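Local coordinates for osmolarity sensor protein EnvZ (Escherichia coli, PDB 5XGA) that probably senses osmotic conditions through its periplasmic domain as a membrane-bound histidine kinase of a two-component system, at residues Val99-Thr104 with Trp111-Leu116. Numbering follows the deposited sequence.
With CPS (3-[(3-cholamidopropyl)dimethylammonio]-1-propanesulfonate), chain B.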
ATOM      1  N   VAL A  99      -1.558   4.642  10.158  1.00 28.48           N
ATOM      2  CA  VAL A  99      -0.432   4.045   9.468  1.00 25.64           C
ATOM      3  C   VAL A  99      -0.876   2.691   8.920  1.00 27.77           C
ATOM      4  O   VAL A  99      -1.360   1.842   9.671  1.00 26.83           O
ATOM      5  CB  VAL A  99       0.776   3.889  10.399  1.00 25.25           C
ATOM      6  CG1 VAL A  99       1.927   3.182   9.685  1.00 24.40           C
ATOM      7  CG2 VAL A  99       1.222   5.248  10.895  1.00 35.88           C
ATOM      8  N   VAL A 100      -0.749   2.499   7.610  1.00 24.07           N
ATOM      9  CA  VAL A 100      -1.151   1.236   6.997  1.00 19.02           C
ATOM     10  C   VAL A 100       0.031   0.280   6.960  1.00 19.34           C
ATOM     11  O   VAL A 100       1.159   0.671   6.631  1.00 21.07           O
ATOM     12  CB  VAL A 100      -1.702   1.435   5.565  1.00 27.02           C
ATOM     13  CG1 VAL A 100      -1.880   0.076   4.858  1.00 20.86           C
ATOM     14  CG2 VAL A 100      -3.012   2.214   5.610  1.00 23.73           C
ATOM     15  N   TRP A 101      -0.227  -0.959   7.357  1.00 18.60           N
ATOM     16  CA  TRP A 101       0.755  -2.027   7.291  1.00 17.06           C
ATOM     17  C   TRP A 101       0.237  -3.053   6.288  1.00 20.05           C
ATOM     18  O   TRP A 101      -0.894  -3.507   6.407  1.00 18.74           O
ATOM     19  CB  TRP A 101       0.971  -2.664   8.668  1.00 18.95           C
ATOM     20  CG  TRP A 101       1.684  -1.765   9.634  1.00 21.84           C
ATOM     21  CD1 TRP A 101       1.125  -0.837  10.470  1.00 27.66           C
ATOM     22  CD2 TRP A 101       3.096  -1.714   9.863  1.00 19.15           C
ATOM     23  NE1 TRP A 101       2.107  -0.204  11.197  1.00 21.85           N
ATOM     24  CE2 TRP A 101       3.326  -0.732  10.845  1.00 26.81           C
ATOM     25  CE3 TRP A 101       4.189  -2.409   9.329  1.00 23.40           C
ATOM     26  CZ2 TRP A 101       4.606  -0.426  11.305  1.00 27.41           C
ATOM     27  CZ3 TRP A 101       5.458  -2.107   9.785  1.00 28.64           C
ATOM     28  CH2 TRP A 101       5.659  -1.121  10.763  1.00 24.46           C
ATOM     29  N   LEU A 102       1.071  -3.392   5.308  1.00 21.79           N
ATOM     30  CA  LEU A 102       0.667  -4.190   4.159  1.00 24.90           C
ATOM     31  C   LEU A 102       1.648  -5.338   3.957  1.00 25.73           C
ATOM     32  O   LEU A 102       2.862  -5.131   3.983  1.00 21.06           O
ATOM     33  CB  LEU A 102       0.609  -3.310   2.896  1.00 21.35           C
ATOM     34  CG  LEU A 102       0.489  -4.004   1.546  1.00 29.50           C
ATOM     35  CD1 LEU A 102      -0.897  -4.617   1.371  1.00 26.74           C
ATOM     36  CD2 LEU A 102       0.797  -3.055   0.408  1.00 26.56           C
ATOM     37  N   LYS A 103       1.117  -6.548   3.782  1.00 24.82           N
ATOM     38  CA  LYS A 103       1.920  -7.692   3.392  1.00 21.14           C
ATOM     39  C   LYS A 103       1.226  -8.390   2.222  1.00 21.15           C
ATOM     40  O   LYS A 103      -0.002  -8.496   2.206  1.00 23.11           O
ATOM     41  CB  LYS A 103       2.119  -8.656   4.577  1.00 22.58           C
ATOM     42  CG  LYS A 103       2.976  -9.870   4.230  1.00 27.41           C
ATOM     43  CD  LYS A 103       3.362 -10.688   5.454  1.00 29.49           C
ATOM     44  CE  LYS A 103       4.648 -10.156   6.101  1.00 33.59           C
ATOM     45  NZ  LYS A 103       5.145 -11.102   7.148  1.00 35.00           N
ATOM     46  N   THR A 104       1.999  -8.831   1.232  1.00 23.78           N
ATOM     47  CA  THR A 104       1.413  -9.512   0.070  1.00 24.92           C
ATOM     48  C   THR A 104       2.064 -10.843  -0.192  1.00 28.26           C
ATOM     49  O   THR A 104       3.135 -11.139   0.335  1.00 26.34           O
ATOM     50  CB  THR A 104       1.532  -8.704  -1.241  1.00 20.98           C
ATOM     51  OG1 THR A 104       2.837  -8.905  -1.811  1.00 26.32           O
ATOM     52  CG2 THR A 104       1.245  -7.206  -1.019  1.00 21.82           C
ATOM     53  N   TRP A 111       7.103  -6.581   5.625  1.00 23.89           N
ATOM     54  CA  TRP A 111       5.976  -5.697   5.864  1.00 27.43           C
ATOM     55  C   TRP A 111       6.214  -4.338   5.205  1.00 27.78           C
ATOM     56  O   TRP A 111       7.294  -3.755   5.325  1.00 26.39           O
ATOM     57  CB  TRP A 111       5.735  -5.509   7.361  1.00 29.81           C
ATOM     58  CG  TRP A 111       4.968  -6.634   7.987  1.00 30.27           C
ATOM     59  CD1 TRP A 111       5.482  -7.699   8.666  1.00 33.67           C
ATOM     60  CD2 TRP A 111       3.545  -6.806   7.990  1.00 30.96           C
ATOM     61  NE1 TRP A 111       4.468  -8.520   9.101  1.00 28.79           N
ATOM     62  CE2 TRP A 111       3.267  -7.992   8.697  1.00 30.82           C
ATOM     63  CE3 TRP A 111       2.476  -6.069   7.464  1.00 25.94           C
ATOM     64  CZ2 TRP A 111       1.970  -8.467   8.882  1.00 28.82           C
ATOM     65  CZ3 TRP A 111       1.187  -6.536   7.660  1.00 25.80           C
ATOM     66  CH2 TRP A 111       0.947  -7.731   8.352  1.00 31.36           C
ATOM     67  N   VAL A 112       5.197  -3.838   4.519  1.00 23.25           N
ATOM     68  CA  VAL A 112       5.251  -2.513   3.903  1.00 23.60           C
ATOM     69  C   VAL A 112       4.553  -1.514   4.817  1.00 25.22           C
ATOM     70  O   VAL A 112       3.372  -1.685   5.134  1.00 21.21           O
ATOM     71  CB  VAL A 112       4.585  -2.523   2.504  1.00 23.58           C
ATOM     72  CG1 VAL A 112       4.417  -1.126   1.967  1.00 25.59           C
ATOM     73  CG2 VAL A 112       5.400  -3.386   1.531  1.00 23.08           C
ATOM     74  N   ARG A 113       5.285  -0.492   5.259  1.00 17.08           N
ATOM     75  CA  ARG A 113       4.712   0.519   6.141  1.00 21.84           C
ATOM     76  C   ARG A 113       4.467   1.808   5.385  1.00 21.07           C
ATOM     77  O   ARG A 113       5.394   2.383   4.821  1.00 20.24           O
ATOM     78  CB  ARG A 113       5.625   0.805   7.333  1.00 20.59           C
ATOM     79  CG  ARG A 113       5.026   1.837   8.293  1.00 21.40           C
ATOM     80  CD  ARG A 113       6.080   2.375   9.245  1.00 23.47           C
ATOM     81  NE  ARG A 113       5.495   3.307  10.208  1.00 26.05           N
ATOM     82  CZ  ARG A 113       5.453   4.628  10.045  1.00 27.25           C
ATOM     83  NH1 ARG A 113       5.968   5.191   8.962  1.00 24.28           N
ATOM     84  NH2 ARG A 113       4.897   5.392  10.981  1.00 32.45           N
ATOM     85  N   VAL A 114       3.215   2.260   5.380  1.00 18.40           N
ATOM     86  CA  VAL A 114       2.835   3.471   4.654  1.00 17.94           C
ATOM     87  C   VAL A 114       1.929   4.347   5.511  1.00 26.08           C
ATOM     88  O   VAL A 114       0.779   3.996   5.764  1.00 21.73           O
ATOM     89  CB  VAL A 114       2.103   3.140   3.327  1.00 24.57           C
ATOM     90  CG1 VAL A 114       1.983   4.376   2.456  1.00 24.49           C
ATOM     91  CG2 VAL A 114       2.848   2.071   2.567  1.00 25.07           C
ATOM     92  N   PRO A 115       2.453   5.487   5.971  1.00 23.69           N
ATOM     93  CA  PRO A 115       1.645   6.476   6.695  1.00 26.07           C
ATOM     94  C   PRO A 115       0.630   7.150   5.788  1.00 24.52           C
ATOM     95  O   PRO A 115       0.953   7.487   4.641  1.00 22.07           O
ATOM     96  CB  PRO A 115       2.684   7.493   7.182  1.00 27.11           C
ATOM     97  CG  PRO A 115       3.753   7.425   6.151  1.00 34.87           C
ATOM     98  CD  PRO A 115       3.839   5.946   5.785  1.00 29.95           C
ATOM     99  N   LEU A 116      -0.588   7.334   6.291  1.00 22.87           N
ATOM    100  CA  LEU A 116      -1.585   8.139   5.592  1.00 25.32           C
ATOM    101  C   LEU A 116      -1.179   9.609   5.699  1.00 30.14           C
ATOM    102  O   LEU A 116      -0.977  10.117   6.800  1.00 30.49           O
ATOM    103  CB  LEU A 116      -2.986   7.908   6.179  1.00 25.80           C
ATOM    104  CG  LEU A 116      -4.191   8.543   5.466  1.00 21.73           C
ATOM    105  CD1 LEU A 116      -5.454   7.784   5.813  1.00 18.85           C
ATOM    106  CD2 LEU A 116      -4.350  10.008   5.838  1.00 27.33           C
TER
HETATM  107  C1  CPS B 201       5.231  -4.311  -3.158  1.00 32.74           C
HETATM  108  C2  CPS B 201       6.735  -4.202  -3.073  1.00 30.99           C
HETATM  109  C3  CPS B 201       6.926  -4.769  -5.550  1.00 30.45           C
HETATM  110  C4  CPS B 201       7.633  -5.577  -6.612  1.00 26.03           C
HETATM  111  C5  CPS B 201       9.115  -5.424  -6.522  1.00 28.35           C
HETATM  112  C6  CPS B 201       9.532  -5.774  -5.119  1.00 29.46           C
HETATM  113  C7  CPS B 201      11.030  -5.824  -5.125  1.00 30.61           C
HETATM  114  C8  CPS B 201      11.301  -6.402  -6.496  1.00 33.34           C
HETATM  115  C9  CPS B 201       9.972  -6.437  -7.252  1.00 26.69           C
HETATM  116  C10 CPS B 201       9.446  -3.997  -6.943  1.00 28.48           C
HETATM  117  C11 CPS B 201       7.086  -2.768  -3.391  1.00 33.91           C
HETATM  118  C12 CPS B 201       4.725  -5.670  -2.711  1.00 28.58           C
HETATM  119  C13 CPS B 201       5.142  -5.920  -1.284  1.00 26.16           C
HETATM  120  C14 CPS B 201       6.661  -5.933  -1.226  1.00 24.08           C
HETATM  121  C15 CPS B 201       7.206  -4.599  -1.672  1.00 33.50           C
HETATM  122  C16 CPS B 201       8.718  -4.576  -1.520  1.00 28.15           C
HETATM  123  C17 CPS B 201       9.441  -5.310  -2.647  1.00 28.89           C
HETATM  124  C18 CPS B 201       8.915  -4.905  -4.039  1.00 29.23           C
HETATM  125  C19 CPS B 201       7.414  -5.057  -4.137  1.00 26.44           C
HETATM  126  C20 CPS B 201      10.177  -6.293  -8.775  1.00 36.82           C
HETATM  127  C21 CPS B 201       8.906  -6.075  -9.602  1.00 32.93           C
HETATM  128  C22 CPS B 201      10.984  -7.455  -9.344  1.00 41.06           C
HETATM  129  C23 CPS B 201      11.512  -7.303 -10.760  1.00 53.99           C
HETATM  130  C24 CPS B 201      12.790  -8.118 -10.927  1.00 66.55           C
HETATM  131  C25 CPS B 201      15.234  -8.115 -11.243  1.00 78.87           C
HETATM  132  C26 CPS B 201      16.443  -7.160 -11.311  1.00 87.41           C
HETATM  133  C27 CPS B 201      17.817  -7.852 -11.383  1.00 90.01           C
HETATM  134  C28 CPS B 201      18.771  -6.509 -13.107  1.00 81.85           C
HETATM  135  C29 CPS B 201      18.858  -5.746 -10.859  1.00 78.64           C
HETATM  136  C30 CPS B 201      20.200  -7.625 -11.413  1.00 84.82           C
HETATM  137  N1  CPS B 201      13.935  -7.446 -11.076  1.00 78.32           N
HETATM  138  N2  CPS B 201      18.928  -6.936 -11.712  1.00 88.92           N
HETATM  139  O1  CPS B 201      12.783  -9.342 -10.942  1.00 70.28           O
HETATM  140  O2  CPS B 201       4.537  -7.131  -0.830  1.00 28.18           O
HETATM  141  O3  CPS B 201       9.408  -6.719  -2.417  1.00 26.13           O
HETATM  142  O4  CPS B 201       7.322  -6.929  -6.395  1.00 27.49           O
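Lys103 and Trp111 meet across a beta hairpin, strands 99-104 and 110-115, at the middle of an antiparallel sheet. Lys103 CE lies over the indole, 3.6 Å from the centroid of the Trp111 five-membered ring, a CH-pi contact reached because the lysine chain bends at chi3 (-87°). Trp111 CE3 and CZ3 reach Trp101 CB, while Trp111 CB sits in the plane of the Trp101 ring, at its edge. Over one face of that ring runs the extended Arg113 chain, its CG 3.9 Å from the centroid of the Trp101 six-membered ring; Val99 CG1 lies over one face of the Arg113 guanidinium, toward its rim. An alanine in place of Trp111 would probably open a gap between Lys103 and Trp101 and leave the lysine methylenes without their aromatic support. Beneath these side chains, Val100 and Leu102 exchange paired backbone hydrogen bonds with Val114 and Val112. Further out, Asn58 and the Pro108 carbonyl hold Lys103 NZ, Glu92 anchors Trp101 NE1, and helix 10-24 packs on Val100 and Val114. Near the turn the sheet borders a bound CHAPS molecule: Val112 CG2 touches its C13, and Thr104 OG1 hydrogen-bonds the detergent hydroxyl O2 at 2.6 Å.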